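Local coordinates for protein induced by osmotic stress (Scheffersomyces stipitis, PDB 5YWN), which probably reduces haloketones to chiral alcohols with NADPH, as an extended short-chain dehydrogenase/reductase of the dihydroflavonol-4-reductase subfamily, at residues A[63-68]-A[111-116]; A[264-269]-A[316-321]; A[274-279]-A[284-289]. The protein carries 1 engineered substitution. One frame throughout, in Å; residues are numbered along the deposited sequence.

Contact 1 (A[63-68]-A[111-116]); sequences AFDEAL and KDVAPQ
V113 CG1 stands over one face of the D65 carboxylate, a loose 4.2 Å from D65 CG. The two carboxylate oxygens reach waters shared with D112. Water 2 donates to D65 OD2 at 2.9 Å and, less tightly, to D112 OD2. Water 1 lies between D65 OD1 and D112 OD2, though it cannot serve every acceptor near it at once. D65 OD1 is also bonded to S109 OG. With OD2 of D65 and OD2 of D112 only 4.8 Å apart, the waters probably soften the repulsion between like charges. These groups belong to the Rossmann fold: the first turn of helix 65-70 meets the last turn of helix 91-113, the crossover between parallel strands 74-79 and 119-123. Deeper in, with V113 CG1 anti to the carbonyl carbon (chi1 -52°), V113 CG2 falls between that carbon and the backbone N, meets L68 CB, 3.6 Å away, and brushes D65 O at 3.8 Å. The L68 and V113 side chains cross at about a right angle, and A114 CB adds a looser touch on L68 CB. L68 runs on inward to F77 and I110. Where helix 91-113 ends, water 3 donates to V113 O and, at 2.8 Å, to L68 O, while accepting from Q116 NE2 at 3.1 Å; that amide nitrogen also bonds to V74 O.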
loop_
_atom_site.group_PDB
_atom_site.type_symbol
_atom_site.label_atom_id
_atom_site.label_comp_id
_atom_site.label_asym_id
_atom_site.label_seq_id
_atom_site.Cartn_x
_atom_site.Cartn_y
_atom_site.Cartn_z
ATOM N N ALA A 63 -14.693 6.933 -15.341
ATOM C CA ALA A 63 -13.337 7.169 -15.655
ATOM C C ALA A 63 -12.611 5.938 -16.208
ATOM O O ALA A 63 -11.832 6.075 -17.061
ATOM C CB ALA A 63 -12.626 7.657 -14.439
ATOM N N PHE A 64 -12.924 4.762 -15.695
ATOM C CA PHE A 64 -12.338 3.536 -16.141
ATOM C C PHE A 64 -13.086 2.801 -17.273
ATOM O O PHE A 64 -12.663 1.782 -17.684
ATOM C CB PHE A 64 -12.083 2.612 -14.961
ATOM C CG PHE A 64 -10.875 2.983 -14.144
ATOM C CD1 PHE A 64 -10.984 3.810 -13.077
ATOM C CD2 PHE A 64 -9.633 2.488 -14.450
ATOM C CE1 PHE A 64 -9.868 4.174 -12.354
ATOM C CE2 PHE A 64 -8.530 2.828 -13.727
ATOM C CZ PHE A 64 -8.647 3.679 -12.687
ATOM N N ASP A 65 -14.191 3.339 -17.749
ATOM C CA ASP A 65 -15.024 2.613 -18.683
ATOM C C ASP A 65 -14.291 2.257 -19.955
ATOM O O ASP A 65 -14.312 1.157 -20.346
ATOM C CB ASP A 65 -16.246 3.410 -19.077
ATOM C CG ASP A 65 -17.314 3.407 -18.037
ATOM O OD1 ASP A 65 -17.077 3.032 -16.926
ATOM O OD2 ASP A 65 -18.415 3.803 -18.349
ATOM N N GLU A 66 -13.631 3.203 -20.539
ATOM C CA GLU A 66 -12.955 2.942 -21.768
ATOM C C GLU A 66 -11.843 1.935 -21.592
ATOM O O GLU A 66 -11.732 1.043 -22.342
ATOM C CB GLU A 66 -12.483 4.219 -22.398
ATOM C CG GLU A 66 -13.541 4.912 -23.211
ATOM C CD GLU A 66 -13.981 4.130 -24.450
ATOM O OE1 GLU A 66 -15.174 3.958 -24.692
ATOM O OE2 GLU A 66 -13.124 3.673 -25.176
ATOM N N ALA A 67 -11.053 2.080 -20.554
ATOM C CA ALA A 67 -9.950 1.198 -20.311
ATOM C C ALA A 67 -10.423 -0.210 -20.110
ATOM O O ALA A 67 -9.873 -1.100 -20.650
ATOM C CB ALA A 67 -9.175 1.666 -19.117
ATOM N N LEU A 68 -11.479 -0.388 -19.355
ATOM C CA LEU A 68 -12.064 -1.689 -19.191
ATOM C C LEU A 68 -12.616 -2.270 -20.493
ATOM O O LEU A 68 -12.372 -3.377 -20.796
ATOM C CB LEU A 68 -13.088 -1.665 -18.096
ATOM C CG LEU A 68 -12.463 -1.424 -16.747
ATOM C CD1 LEU A 68 -13.467 -1.058 -15.710
ATOM C CD2 LEU A 68 -11.542 -2.540 -16.302
ATOM N N LYS A 111 -18.850 -2.973 -12.841
ATOM C CA LYS A 111 -20.162 -3.517 -13.002
ATOM C C LYS A 111 -20.793 -3.160 -14.337
ATOM O O LYS A 111 -21.415 -3.959 -14.914
ATOM C CB LYS A 111 -21.064 -3.134 -11.856
ATOM C CG LYS A 111 -22.450 -3.690 -11.966
ATOM C CD LYS A 111 -23.320 -3.285 -10.829
ATOM C CE LYS A 111 -24.644 -3.997 -10.915
ATOM N NZ LYS A 111 -25.699 -3.148 -10.392
ATOM N N ASP A 112 -20.634 -1.932 -14.775
ATOM C CA ASP A 112 -21.180 -1.508 -16.024
ATOM C C ASP A 112 -20.555 -2.201 -17.267
ATOM O O ASP A 112 -21.236 -2.585 -18.132
ATOM C CB ASP A 112 -21.034 0.003 -16.211
ATOM C CG ASP A 112 -21.874 0.845 -15.252
ATOM O OD1 ASP A 112 -22.710 0.347 -14.548
ATOM O OD2 ASP A 112 -21.652 2.041 -15.204
ATOM N N VAL A 113 -19.248 -2.265 -17.336
ATOM C CA VAL A 113 -18.550 -2.678 -18.518
ATOM C C VAL A 113 -17.601 -3.868 -18.402
ATOM O O VAL A 113 -16.972 -4.211 -19.331
ATOM C CB VAL A 113 -17.822 -1.502 -19.168
ATOM C CG1 VAL A 113 -18.765 -0.343 -19.381
ATOM C CG2 VAL A 113 -16.612 -1.100 -18.376
ATOM N N ALA A 114 -17.482 -4.420 -17.230
ATOM C CA ALA A 114 -16.610 -5.517 -17.029
ATOM C C ALA A 114 -17.224 -6.603 -16.196
ATOM O O ALA A 114 -16.765 -6.935 -15.176
ATOM C CB ALA A 114 -15.313 -5.019 -16.458
ATOM N N PRO A 115 -18.288 -7.200 -16.679
ATOM C CA PRO A 115 -18.991 -8.269 -15.973
ATOM C C PRO A 115 -18.195 -9.542 -15.779
ATOM O O PRO A 115 -18.508 -10.321 -14.957
ATOM C CB PRO A 115 -20.212 -8.539 -16.854
ATOM C CG PRO A 115 -19.885 -7.978 -18.136
ATOM C CD PRO A 115 -18.907 -6.906 -17.959
ATOM N N GLN A 116 -17.191 -9.720 -16.591
ATOM C CA GLN A 116 -16.286 -10.817 -16.505
ATOM C C GLN A 116 -15.390 -10.789 -15.271
ATOM O O GLN A 116 -14.841 -11.764 -14.946
ATOM C CB GLN A 116 -15.462 -10.926 -17.769
ATOM C CG GLN A 116 -14.244 -10.063 -17.832
ATOM C CD GLN A 116 -14.540 -8.682 -18.270
ATOM O OE1 GLN A 116 -15.654 -8.310 -18.415
ATOM N NE2 GLN A 116 -13.530 -7.926 -18.453
HETATM O O HOH W 1 -19.390 3.645 -15.114
HETATM O O HOH W 2 -21.187 2.903 -18.184
HETATM O O HOH W 3 -14.225 -5.335 -20.057
#

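Contact 2 (A[264-269]-A[316-321]); sequences TRFNGQ and FDFETS
T264, just before the short strand 265-267, and F266 within it pack on F318 in the first turn of helix 318-332. The strand runs beside strand 234-237 of the small two-stranded parallel sheet (194-196 with 234-237), fixed there by backbone bonds from T264 to F235 and from F266 to G233. The two phenylalanines join an aromatic cluster in which F196 meets F266 and F235 meets F318, both edge-to-face. F266 itself stands back from the cofactor, about 10 Å from NADP between side chain and ligand. Between the two rings the planes are almost parallel, at 17°, yet slid so far apart, with the F266 and F318 centroids 5.6 Å from each other, that they barely overlap. The touching is done instead by F266 CB, which comes within 3.8 Å of F318 CE1 and makes an off-centre CH-pi contact with that ring. F318 reaches out to it with CG anti to the backbone N (chi1 172°). At the outer end T264 OG1 lies 4.2 Å from F318 CB, and water 4 links T264 OG1, at 2.9 Å, to F318 N, whose proton it accepts. Next door D317 is the N-cap of the helix: its OD1 takes T320 N nearly straight on, at 2.9 Å, and T320 OG1 at 2.7 Å from 41° above the carboxylate plane.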
loop_
_atom_site.group_PDB
_atom_site.type_symbol
_atom_site.label_atom_id
_atom_site.label_comp_id
_atom_site.label_asym_id
_atom_site.label_seq_id
_atom_site.Cartn_x
_atom_site.Cartn_y
_atom_site.Cartn_z
ATOM N N THR A 264 5.882 -6.204 12.991
ATOM C CA THR A 264 6.411 -5.828 14.289
ATOM C C THR A 264 6.585 -4.306 14.479
ATOM O O THR A 264 6.694 -3.578 13.560
ATOM C CB THR A 264 7.728 -6.571 14.604
ATOM O OG1 THR A 264 8.682 -6.297 13.603
ATOM C CG2 THR A 264 7.518 -8.041 14.665
ATOM N N ARG A 265 6.586 -3.904 15.731
ATOM C CA ARG A 265 6.899 -2.586 16.188
ATOM C C ARG A 265 8.357 -2.219 16.079
ATOM O O ARG A 265 9.193 -3.019 16.284
ATOM C CB ARG A 265 6.431 -2.387 17.624
ATOM C CG ARG A 265 5.155 -1.606 17.634
ATOM C CD ARG A 265 4.479 -1.516 18.947
ATOM N NE ARG A 265 3.080 -1.693 18.812
ATOM C CZ ARG A 265 2.256 -0.786 18.363
ATOM N NH1 ARG A 265 2.660 0.362 17.963
ATOM N NH2 ARG A 265 1.001 -1.065 18.337
ATOM N N PHE A 266 8.578 -0.967 15.766
ATOM C CA PHE A 266 9.862 -0.364 15.664
ATOM C C PHE A 266 9.843 1.096 16.087
ATOM O O PHE A 266 8.841 1.734 16.078
ATOM C CB PHE A 266 10.349 -0.428 14.235
ATOM C CG PHE A 266 9.615 0.468 13.320
ATOM C CD1 PHE A 266 8.433 0.103 12.782
ATOM C CD2 PHE A 266 10.103 1.695 13.063
ATOM C CE1 PHE A 266 7.755 0.922 11.960
ATOM C CE2 PHE A 266 9.440 2.544 12.242
ATOM C CZ PHE A 266 8.275 2.155 11.683
ATOM N N ASN A 267 11.028 1.592 16.353
ATOM C CA ASN A 267 11.314 3.001 16.429
ATOM C C ASN A 267 12.605 3.382 15.729
ATOM O O ASN A 267 13.224 2.583 15.142
ATOM C CB ASN A 267 11.219 3.544 17.851
ATOM C CG ASN A 267 12.323 3.055 18.768
ATOM O OD1 ASN A 267 13.363 2.667 18.353
ATOM N ND2 ASN A 267 12.057 3.112 20.028
ATOM N N GLY A 268 12.988 4.625 15.876
ATOM C CA GLY A 268 14.203 5.138 15.318
ATOM C C GLY A 268 15.455 4.421 15.802
ATOM O O GLY A 268 16.353 4.265 15.080
ATOM N N GLN A 269 15.476 4.012 17.049
ATOM C CA GLN A 269 16.567 3.226 17.570
ATOM C C GLN A 269 16.687 1.861 16.919
ATOM O O GLN A 269 17.737 1.466 16.589
ATOM C CB GLN A 269 16.524 3.110 19.077
ATOM C CG GLN A 269 17.790 2.590 19.676
ATOM C CD GLN A 269 18.953 3.520 19.530
ATOM O OE1 GLN A 269 18.935 4.607 20.023
ATOM N NE2 GLN A 269 19.939 3.090 18.828
ATOM N N PHE A 316 8.618 -11.180 6.113
ATOM C CA PHE A 316 9.954 -10.702 6.177
ATOM C C PHE A 316 10.114 -10.007 7.527
ATOM O O PHE A 316 9.275 -9.299 7.944
ATOM C CB PHE A 316 10.204 -9.700 5.063
ATOM C CG PHE A 316 10.491 -10.303 3.727
ATOM C CD1 PHE A 316 11.745 -10.682 3.398
ATOM C CD2 PHE A 316 9.505 -10.492 2.824
ATOM C CE1 PHE A 316 12.032 -11.220 2.168
ATOM C CE2 PHE A 316 9.769 -11.034 1.600
ATOM C CZ PHE A 316 11.040 -11.391 1.264
ATOM N N ASP A 317 11.210 -10.254 8.192
ATOM C CA ASP A 317 11.507 -9.551 9.412
ATOM C C ASP A 317 12.024 -8.144 9.159
ATOM O O ASP A 317 12.388 -7.828 8.100
ATOM C CB ASP A 317 12.355 -10.386 10.348
ATOM C CG ASP A 317 13.818 -10.372 10.021
ATOM O OD1 ASP A 317 14.244 -9.683 9.144
ATOM O OD2 ASP A 317 14.577 -11.043 10.726
ATOM N N PHE A 318 12.012 -7.331 10.175
ATOM C CA PHE A 318 12.300 -5.923 10.047
ATOM C C PHE A 318 13.709 -5.638 9.527
ATOM O O PHE A 318 13.897 -4.844 8.678
ATOM C CB PHE A 318 12.062 -5.236 11.384
ATOM C CG PHE A 318 12.495 -3.820 11.427
ATOM C CD1 PHE A 318 11.692 -2.842 10.961
ATOM C CD2 PHE A 318 13.678 -3.475 11.974
ATOM C CE1 PHE A 318 12.083 -1.540 10.989
ATOM C CE2 PHE A 318 14.084 -2.172 12.004
ATOM C CZ PHE A 318 13.291 -1.205 11.514
ATOM N N GLU A 319 14.666 -6.353 10.041
ATOM C CA GLU A 319 16.031 -6.209 9.622
ATOM C C GLU A 319 16.181 -6.538 8.131
ATOM O O GLU A 319 16.818 -5.854 7.446
ATOM C CB GLU A 319 16.927 -7.079 10.470
ATOM C CG GLU A 319 18.364 -7.090 10.052
ATOM C CD GLU A 319 19.364 -7.505 11.120
ATOM O OE1 GLU A 319 20.499 -7.648 10.783
ATOM O OE2 GLU A 319 19.048 -7.661 12.256
ATOM N N THR A 320 15.561 -7.590 7.689
ATOM C CA THR A 320 15.654 -7.978 6.316
ATOM C C THR A 320 15.059 -6.919 5.399
ATOM O O THR A 320 15.667 -6.550 4.441
ATOM C CB THR A 320 15.100 -9.381 6.049
ATOM O OG1 THR A 320 15.679 -10.316 6.934
ATOM C CG2 THR A 320 15.429 -9.831 4.658
ATOM N N SER A 321 13.893 -6.412 5.752
ATOM C CA SER A 321 13.220 -5.422 4.945
ATOM C C SER A 321 14.081 -4.158 4.864
ATOM O O SER A 321 14.339 -3.666 3.835
ATOM C CB SER A 321 11.840 -5.118 5.516
ATOM O OG SER A 321 11.161 -4.180 4.763
HETATM O O HOH W 4 10.616 -8.300 12.653
#

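Contact 3 (A[274-279]-A[284-289]); sequences VVRKNF and DKLPVG
The guanidinium of R276 meets V288 with one face and L286 with its rim. V288 CG2 stands 3.5 Å above the plane, displaced toward the rim and 3.6 Å from R276 NH2, the two side chains crossing at about a right angle. L286 CB lies in the plane at the edge, 4.0 Å from R276 NH1. R276 and L286 run past each other in opposite directions, so the tip of the leucine ends up beside the root of the arginine, with L286 CD1 4.1 Å from R276 CG. The bend at chi3 (58°) turns the head of R276 along the returning chain. Here the polypeptide leaves helix 268-278, makes a 3-10 turn and doubles back over the helix's last turns; NH1 is hydrogen-bonded to A283 O in that turn. Replacing R276 by an alanine would probably leave A283 O without this donor and open a gap beside V288 CG2. On the buried side V275 CG1 touches L286 CD1 at 3.9 Å, again nearly at right angles, and V275 carries the packing on to I326 of helix 318-332. At the end of helix 268-278, N278 ND2 bonds back to V274 O at 2.9 Å, an oxygen that also accepts from N278 N.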
loop_
_atom_site.group_PDB
_atom_site.type_symbol
_atom_site.label_atom_id
_atom_site.label_comp_id
_atom_site.label_asym_id
_atom_site.label_seq_id
_atom_site.Cartn_x
_atom_site.Cartn_y
_atom_site.Cartn_z
ATOM N N VAL A 274 19.858 -1.522 13.226
ATOM C CA VAL A 274 19.969 -2.375 12.086
ATOM C C VAL A 274 20.954 -1.860 11.061
ATOM O O VAL A 274 21.796 -2.550 10.673
ATOM C CB VAL A 274 18.568 -2.643 11.493
ATOM C CG1 VAL A 274 18.607 -3.112 10.054
ATOM C CG2 VAL A 274 17.780 -3.598 12.361
ATOM N N VAL A 275 20.826 -0.629 10.685
ATOM C CA VAL A 275 21.654 -0.053 9.677
ATOM C C VAL A 275 23.148 -0.035 10.045
ATOM O O VAL A 275 23.960 -0.375 9.265
ATOM C CB VAL A 275 21.153 1.345 9.338
ATOM C CG1 VAL A 275 22.087 2.061 8.426
ATOM C CG2 VAL A 275 19.791 1.264 8.699
ATOM N N ARG A 276 23.448 0.325 11.276
ATOM C CA ARG A 276 24.814 0.382 11.723
ATOM C C ARG A 276 25.536 -0.973 11.737
ATOM O O ARG A 276 26.652 -1.031 11.369
ATOM C CB ARG A 276 24.937 1.119 13.052
ATOM C CG ARG A 276 24.551 2.581 13.041
ATOM C CD ARG A 276 24.423 3.151 14.435
ATOM N NE ARG A 276 25.674 2.989 15.116
ATOM C CZ ARG A 276 26.721 3.762 14.924
ATOM N NH1 ARG A 276 26.624 4.815 14.166
ATOM N NH2 ARG A 276 27.841 3.494 15.522
ATOM N N LYS A 277 24.876 -2.031 12.173
ATOM C CA LYS A 277 25.413 -3.372 12.105
ATOM C C LYS A 277 25.631 -3.912 10.694
ATOM O O LYS A 277 26.625 -4.421 10.396
ATOM C CB LYS A 277 24.528 -4.315 12.868
ATOM C CG LYS A 277 24.498 -4.097 14.359
ATOM C CD LYS A 277 23.527 -5.044 15.020
ATOM C CE LYS A 277 23.691 -5.093 16.521
ATOM N NZ LYS A 277 23.212 -3.887 17.150
ATOM N N ASN A 278 24.641 -3.769 9.858
ATOM C CA ASN A 278 24.668 -4.114 8.465
ATOM C C ASN A 278 25.535 -3.323 7.517
ATOM O O ASN A 278 26.021 -3.865 6.621
ATOM C CB ASN A 278 23.265 -4.337 7.933
ATOM C CG ASN A 278 22.607 -5.517 8.569
ATOM O OD1 ASN A 278 22.840 -6.612 8.197
ATOM N ND2 ASN A 278 21.841 -5.274 9.568
ATOM N N PHE A 279 25.677 -2.038 7.754
ATOM C CA PHE A 279 26.440 -1.146 6.918
ATOM C C PHE A 279 27.463 -0.392 7.771
ATOM O O PHE A 279 27.423 0.778 7.974
ATOM C CB PHE A 279 25.539 -0.228 6.123
ATOM C CG PHE A 279 24.451 -0.933 5.415
ATOM C CD1 PHE A 279 24.646 -1.427 4.175
ATOM C CD2 PHE A 279 23.245 -1.141 6.022
ATOM C CE1 PHE A 279 23.654 -2.098 3.527
ATOM C CE2 PHE A 279 22.238 -1.800 5.380
ATOM C CZ PHE A 279 22.449 -2.294 4.136
ATOM N N ASP A 284 30.432 5.623 11.231
ATOM C CA ASP A 284 31.041 6.882 11.567
ATOM C C ASP A 284 30.317 8.098 11.032
ATOM O O ASP A 284 30.612 9.174 11.401
ATOM C CB ASP A 284 32.544 6.935 11.281
ATOM C CG ASP A 284 32.898 6.687 9.853
ATOM O OD1 ASP A 284 32.043 6.666 9.001
ATOM O OD2 ASP A 284 34.074 6.498 9.581
ATOM N N LYS A 285 29.401 7.872 10.141
ATOM C CA LYS A 285 28.619 8.902 9.549
ATOM C C LYS A 285 27.191 8.995 10.067
ATOM O O LYS A 285 26.419 9.695 9.506
ATOM C CB LYS A 285 28.602 8.736 8.041
ATOM C CG LYS A 285 29.965 8.818 7.405
ATOM C CD LYS A 285 30.034 7.927 6.195
ATOM C CE LYS A 285 31.263 7.057 6.237
ATOM N NZ LYS A 285 31.341 6.301 4.992
ATOM N N LEU A 286 26.870 8.283 11.130
ATOM C CA LEU A 286 25.554 8.212 11.646
ATOM C C LEU A 286 25.523 8.336 13.142
ATOM O O LEU A 286 26.465 8.044 13.806
ATOM C CB LEU A 286 24.896 6.905 11.273
ATOM C CG LEU A 286 24.675 6.459 9.842
ATOM C CD1 LEU A 286 24.077 5.092 9.784
ATOM C CD2 LEU A 286 23.847 7.422 9.079
ATOM N N PRO A 287 24.395 8.727 13.694
ATOM C CA PRO A 287 24.269 8.743 15.155
ATOM C C PRO A 287 24.202 7.351 15.759
ATOM O O PRO A 287 23.902 6.436 15.079
ATOM C CB PRO A 287 22.980 9.496 15.402
ATOM C CG PRO A 287 22.367 9.710 14.091
ATOM C CD PRO A 287 23.127 9.024 13.046
ATOM N N VAL A 288 24.529 7.255 17.028
ATOM C CA VAL A 288 24.520 6.018 17.776
ATOM C C VAL A 288 23.288 5.815 18.646
ATOM O O VAL A 288 22.763 4.789 18.725
ATOM C CB VAL A 288 25.795 5.874 18.647
ATOM C CG1 VAL A 288 25.893 4.490 19.216
ATOM C CG2 VAL A 288 27.041 6.171 17.855
ATOM N N GLY A 289 22.869 6.861 19.309
ATOM C CA GLY A 289 21.811 6.795 20.273
ATOM C C GLY A 289 22.118 5.851 21.396
ATOM O O GLY A 289 23.172 5.869 21.913
#

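How the contacts relate
Contacts 2 and 3 are neighbours, with centres 14 Å apart, and both draw on helix 268-278: contact 2 uses its start, contact 3 its end. They touch directly, E319 OE1 lying 3.0 Å from N278 ND2 in a probable hydrogen bond and F318 packing on V274. Contact 1 lies across the centre of the chain, its own centre about 40 Å from that of contact 2, within the coenzyme-binding Rossmann part. The chemistry follows the place. Contact 2 is mainly aromatic and mostly buried; contact 3 backs a buried aliphatic pair with an arginine lying along the 284-289 segment; contact 1 is half surface, joining aliphatic side chains on the inner side to carboxylates bridged by water.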